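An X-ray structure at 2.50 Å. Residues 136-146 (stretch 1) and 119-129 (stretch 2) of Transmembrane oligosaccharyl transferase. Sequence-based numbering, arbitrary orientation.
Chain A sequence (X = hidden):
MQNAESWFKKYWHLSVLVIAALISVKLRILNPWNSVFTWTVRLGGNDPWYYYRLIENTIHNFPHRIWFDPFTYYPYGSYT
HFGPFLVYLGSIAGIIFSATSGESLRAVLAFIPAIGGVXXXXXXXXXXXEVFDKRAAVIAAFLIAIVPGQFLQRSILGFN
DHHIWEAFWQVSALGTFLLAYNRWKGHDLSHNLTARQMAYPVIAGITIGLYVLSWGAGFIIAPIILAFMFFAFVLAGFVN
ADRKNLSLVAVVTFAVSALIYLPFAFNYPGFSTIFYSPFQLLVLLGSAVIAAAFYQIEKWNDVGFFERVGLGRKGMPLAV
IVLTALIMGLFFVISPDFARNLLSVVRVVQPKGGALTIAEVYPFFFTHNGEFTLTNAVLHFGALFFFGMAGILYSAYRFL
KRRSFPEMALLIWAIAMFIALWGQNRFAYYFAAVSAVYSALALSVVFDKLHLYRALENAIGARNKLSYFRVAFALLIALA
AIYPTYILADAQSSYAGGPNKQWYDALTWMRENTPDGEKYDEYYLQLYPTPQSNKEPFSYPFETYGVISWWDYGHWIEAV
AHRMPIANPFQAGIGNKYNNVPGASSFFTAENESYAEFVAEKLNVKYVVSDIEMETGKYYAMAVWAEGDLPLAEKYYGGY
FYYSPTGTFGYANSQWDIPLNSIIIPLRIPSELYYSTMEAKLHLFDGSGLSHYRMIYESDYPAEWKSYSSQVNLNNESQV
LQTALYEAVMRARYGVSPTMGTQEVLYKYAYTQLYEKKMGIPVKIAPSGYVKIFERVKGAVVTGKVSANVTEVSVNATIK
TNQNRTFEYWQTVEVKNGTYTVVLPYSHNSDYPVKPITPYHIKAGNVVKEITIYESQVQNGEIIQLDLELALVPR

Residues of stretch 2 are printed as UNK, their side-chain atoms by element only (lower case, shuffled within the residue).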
# COMPACT_ATOMS: atom_id res chain seq x y z
N ALA A 136 21.82 -8.56 28.19
CA ALA A 136 21.57 -8.35 26.76
C ALA A 136 20.10 -8.05 26.46
O ALA A 136 19.77 -7.23 25.61
CB ALA A 136 22.03 -9.55 25.95
N ALA A 137 19.21 -8.71 27.19
CA ALA A 137 17.77 -8.61 26.97
C ALA A 137 17.19 -7.25 27.32
O ALA A 137 16.06 -6.93 26.93
CB ALA A 137 17.06 -9.70 27.72
N VAL A 138 17.96 -6.45 28.05
CA VAL A 138 17.54 -5.12 28.45
C VAL A 138 17.98 -4.08 27.42
O VAL A 138 17.20 -3.21 27.01
CB VAL A 138 18.06 -4.78 29.86
CG1 VAL A 138 18.36 -3.30 30.00
CG2 VAL A 138 17.06 -5.23 30.91
N ILE A 139 19.24 -4.20 26.98
CA ILE A 139 19.73 -3.39 25.89
C ILE A 139 18.87 -3.66 24.65
O ILE A 139 18.62 -2.77 23.83
CB ILE A 139 21.19 -3.73 25.57
CG1 ILE A 139 21.98 -3.92 26.87
CG2 ILE A 139 21.81 -2.65 24.71
CD1 ILE A 139 23.39 -4.45 26.67
N ALA A 140 18.41 -4.90 24.56
CA ALA A 140 17.56 -5.36 23.46
C ALA A 140 16.25 -4.59 23.42
O ALA A 140 15.91 -3.99 22.39
CB ALA A 140 17.28 -6.83 23.61
N ALA A 141 15.52 -4.62 24.53
CA ALA A 141 14.23 -3.96 24.61
C ALA A 141 14.36 -2.46 24.37
O ALA A 141 13.41 -1.82 23.92
CB ALA A 141 13.59 -4.23 25.95
N PHE A 142 15.54 -1.91 24.66
CA PHE A 142 15.78 -0.49 24.45
C PHE A 142 16.04 -0.20 22.97
O PHE A 142 15.63 0.84 22.46
CB PHE A 142 16.97 -0.01 25.30
CG PHE A 142 17.30 1.45 25.11
CD1 PHE A 142 16.81 2.41 25.99
CD2 PHE A 142 18.11 1.86 24.06
CE1 PHE A 142 17.12 3.75 25.82
CE2 PHE A 142 18.41 3.20 23.88
CZ PHE A 142 17.92 4.14 24.76
N LEU A 143 16.72 -1.11 22.30
CA LEU A 143 17.08 -0.91 20.90
C LEU A 143 15.88 -1.03 19.96
O LEU A 143 15.77 -0.27 18.99
CB LEU A 143 18.19 -1.87 20.48
CG LEU A 143 19.55 -1.51 21.09
CD1 LEU A 143 20.62 -2.46 20.58
CD2 LEU A 143 19.91 -0.07 20.75
N ILE A 144 14.98 -1.96 20.26
CA ILE A 144 13.79 -2.14 19.42
C ILE A 144 12.84 -0.96 19.60
O ILE A 144 12.08 -0.62 18.70
CB ILE A 144 13.07 -3.49 19.71
CG1 ILE A 144 12.11 -3.87 18.57
CG2 ILE A 144 12.38 -3.47 21.08
CD1 ILE A 144 12.81 -4.13 17.24
N ALA A 145 12.93 -0.32 20.77
CA ALA A 145 12.10 0.84 21.06
C ALA A 145 12.49 2.07 20.23
O ALA A 145 11.73 3.02 20.13
CB ALA A 145 12.12 1.16 22.55
N ILE A 146 13.68 2.04 19.64
CA ILE A 146 14.18 3.20 18.89
C ILE A 146 14.64 2.91 17.45
O ILE A 146 15.02 3.83 16.74
CB ILE A 146 15.34 3.92 19.63
CG1 ILE A 146 16.40 2.91 20.08
CG2 ILE A 146 14.82 4.66 20.83
CD1 ILE A 146 17.81 3.31 19.76
N UNK A 119 4.66 -2.51 22.92
CA UNK A 119 4.62 -3.84 23.53
C UNK A 119 5.67 -4.79 22.96
O UNK A 119 5.89 -5.87 23.51
c UNK A 119 2.00 -3.93 24.12
c UNK A 119 0.79 -4.83 23.89
c UNK A 119 3.22 -4.47 23.38
c UNK A 119 2.26 -3.79 25.61
N UNK A 120 6.32 -4.41 21.85
CA UNK A 120 7.32 -5.27 21.21
C UNK A 120 8.52 -5.50 22.12
O UNK A 120 9.33 -6.41 21.88
c UNK A 120 7.77 -4.70 19.87
N UNK A 121 8.63 -4.66 23.15
CA UNK A 121 9.61 -4.85 24.21
C UNK A 121 9.53 -6.28 24.77
O UNK A 121 10.54 -6.97 24.85
c UNK A 121 10.23 -1.97 23.77
c UNK A 121 9.41 -3.80 25.34
c UNK A 121 10.33 -2.59 25.13
c UNK A 121 9.69 -4.39 26.71
N UNK A 122 8.32 -6.72 25.10
CA UNK A 122 8.12 -8.04 25.72
C UNK A 122 8.69 -9.24 24.92
O UNK A 122 9.55 -9.97 25.42
c UNK A 122 6.66 -8.24 26.15
c UNK A 122 4.62 -7.41 27.42
c UNK A 122 6.02 -7.06 26.89
c UNK A 122 6.91 -6.57 28.01
N UNK A 123 8.24 -9.43 23.66
CA UNK A 123 8.79 -10.58 22.92
C UNK A 123 10.29 -10.47 22.67
O UNK A 123 10.96 -11.51 22.63
c UNK A 123 8.05 -10.54 21.57
c UNK A 123 6.94 -9.57 21.75
c UNK A 123 7.34 -8.62 22.82
N UNK A 124 10.81 -9.25 22.47
CA UNK A 124 12.24 -9.10 22.21
C UNK A 124 13.05 -9.46 23.45
O UNK A 124 13.88 -10.36 23.39
c UNK A 124 14.12 -7.56 21.63
c UNK A 124 12.61 -7.70 21.70
c UNK A 124 12.00 -7.46 20.33
N UNK A 125 12.79 -8.76 24.56
CA UNK A 125 13.39 -9.12 25.84
C UNK A 125 13.34 -10.62 26.02
O UNK A 125 14.37 -11.26 26.20
c UNK A 125 12.58 -10.03 28.98
c UNK A 125 14.77 -8.83 30.19
o UNK A 125 14.62 -10.39 32.00
c UNK A 125 12.68 -8.43 27.02
c UNK A 125 14.28 -8.35 28.97
c UNK A 125 13.18 -8.94 28.35
c UNK A 125 13.05 -10.51 30.19
c UNK A 125 14.15 -9.91 30.79
N UNK A 126 12.13 -11.18 25.96
CA UNK A 126 11.93 -12.63 26.12
C UNK A 126 12.84 -13.42 25.21
O UNK A 126 13.52 -14.34 25.67
c UNK A 126 10.23 -14.53 26.04
c UNK A 126 8.77 -14.91 25.79
c UNK A 126 10.64 -14.94 27.45
c UNK A 126 10.47 -13.03 25.85
N UNK A 127 12.88 -13.07 23.92
CA UNK A 127 13.73 -13.79 22.96
C UNK A 127 15.24 -13.66 23.23
O UNK A 127 15.94 -14.67 23.24
c UNK A 127 13.44 -13.38 21.52
c UNK A 127 14.41 -13.94 20.48
c UNK A 127 14.19 -13.29 19.13
c UNK A 127 14.29 -15.46 20.36
N UNK A 128 15.74 -12.44 23.43
CA UNK A 128 17.18 -12.28 23.64
C UNK A 128 17.61 -12.62 25.07
O UNK A 128 18.80 -12.70 25.36
c UNK A 128 16.70 -10.03 22.58
o UNK A 128 18.22 -10.22 24.40
c UNK A 128 17.73 -10.88 23.24
N UNK A 129 16.63 -12.81 25.96
CA UNK A 129 16.91 -13.37 27.28
C UNK A 129 17.08 -14.88 27.16
O UNK A 129 17.99 -15.46 27.73
c UNK A 129 15.87 -14.67 30.21
c UNK A 129 15.76 -13.05 28.25
n UNK A 129 14.60 -15.53 32.59
c UNK A 129 16.08 -13.23 29.73
n UNK A 129 14.45 -15.01 30.35
c UNK A 129 13.88 -15.41 31.48
n UNK A 129 12.58 -15.69 31.51

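Position 119 carries four carbons beyond CA, forked at the second. Its CB is the nearest side-chain atom, 9.5 Å from CG2 of Ile144, and buries nothing. A fork at the second carbon identifies Leu119. Position 120 has a single carbon, CB, directed toward stretch 1, 4.6 Å from CG1 of Ile144; one carbon means Ala120. Its backbone O lies 4.3 Å from CG2 of Ile144.

At position 121 there are again four carbons, but the fork is at the first and one arm is two carbons long. The CA-to-CB bond points sideways, whereas the end of the longer arm comes nearer and reaches Ala141, Ile144 and Ala145. Branching at CB with unequal arms gives Ile121. Its CD1 lies 3.2 Å from O of Ala141, 3.8 Å from CG2 of Ile144 and 3.9 Å from CB of Ala145.

Position 122 shows four carbons forked at the second, with CB pointing away from stretch 1: Leu122. Position 123 has three carbons closing a ring onto its own backbone N, a topology unique to proline; Pro123 makes no contact across the interface.

Position 124 has one carbon carrying two more, and CB points toward stretch 1, where the group meets Ala140 and Ile144. Three carbons with this short, symmetric fork define Val124. Its CG1 is 3.8 Å from CB of Ala140, and its CG2 is 4.0 Å from CG1 of Ile144.

Position 125 has one carbon, then a six-carbon ring bearing one oxygen, close to Ala137 and Val138. The oxygen borne by the ring distinguishes Tyr125 from phenylalanine. CD1 of Tyr125 lies 3.1 Å from O of Ala137, which sits at the ring edge near its plane, and 3.3 Å from CB of Ala137.

Positions 126 and 127 each have four carbons forked at the second, and neither touches stretch 1. They are Leu126, whose CB points away, and Leu127, whose CB points sideways.

Position 128 has one carbon carrying one oxygen and one carbon; its CA-to-CB bond points toward stretch 1, and the group touches Ala136, Ala137 and Ala140. That mixed fork is Thr128. CG2 of Thr128 is 3.4 Å from CB of Ala140, and OG1 of Thr128 is 3.1 Å from CA of Ala137. OG1 also lies 3.3 Å from N of Ala137, but the poor angle rules out a hydrogen bond.

Position 129 has three carbons, a nitrogen, then a carbon carrying two more nitrogens. Its CB approaches CB of Ala137 to 3.6 Å, while the end of the side chain leads away. The guanidinium marks Arg129.

The contact works by close packing. The helix axes approach to 8.0 Å with an angle of 150° between their directions, so the helices run roughly antiparallel. CA of Ala137 comes within 4.6 Å of CA of Tyr125, and CA of Ala141 within 4.7 Å of CA of Ile121, four residues on in one helix and four back in the other. Small alanines leave room for this approach. No hydrogen bond crosses the 488 Å² interface.

Stretch 2 119-129: LAILPVYLLTR
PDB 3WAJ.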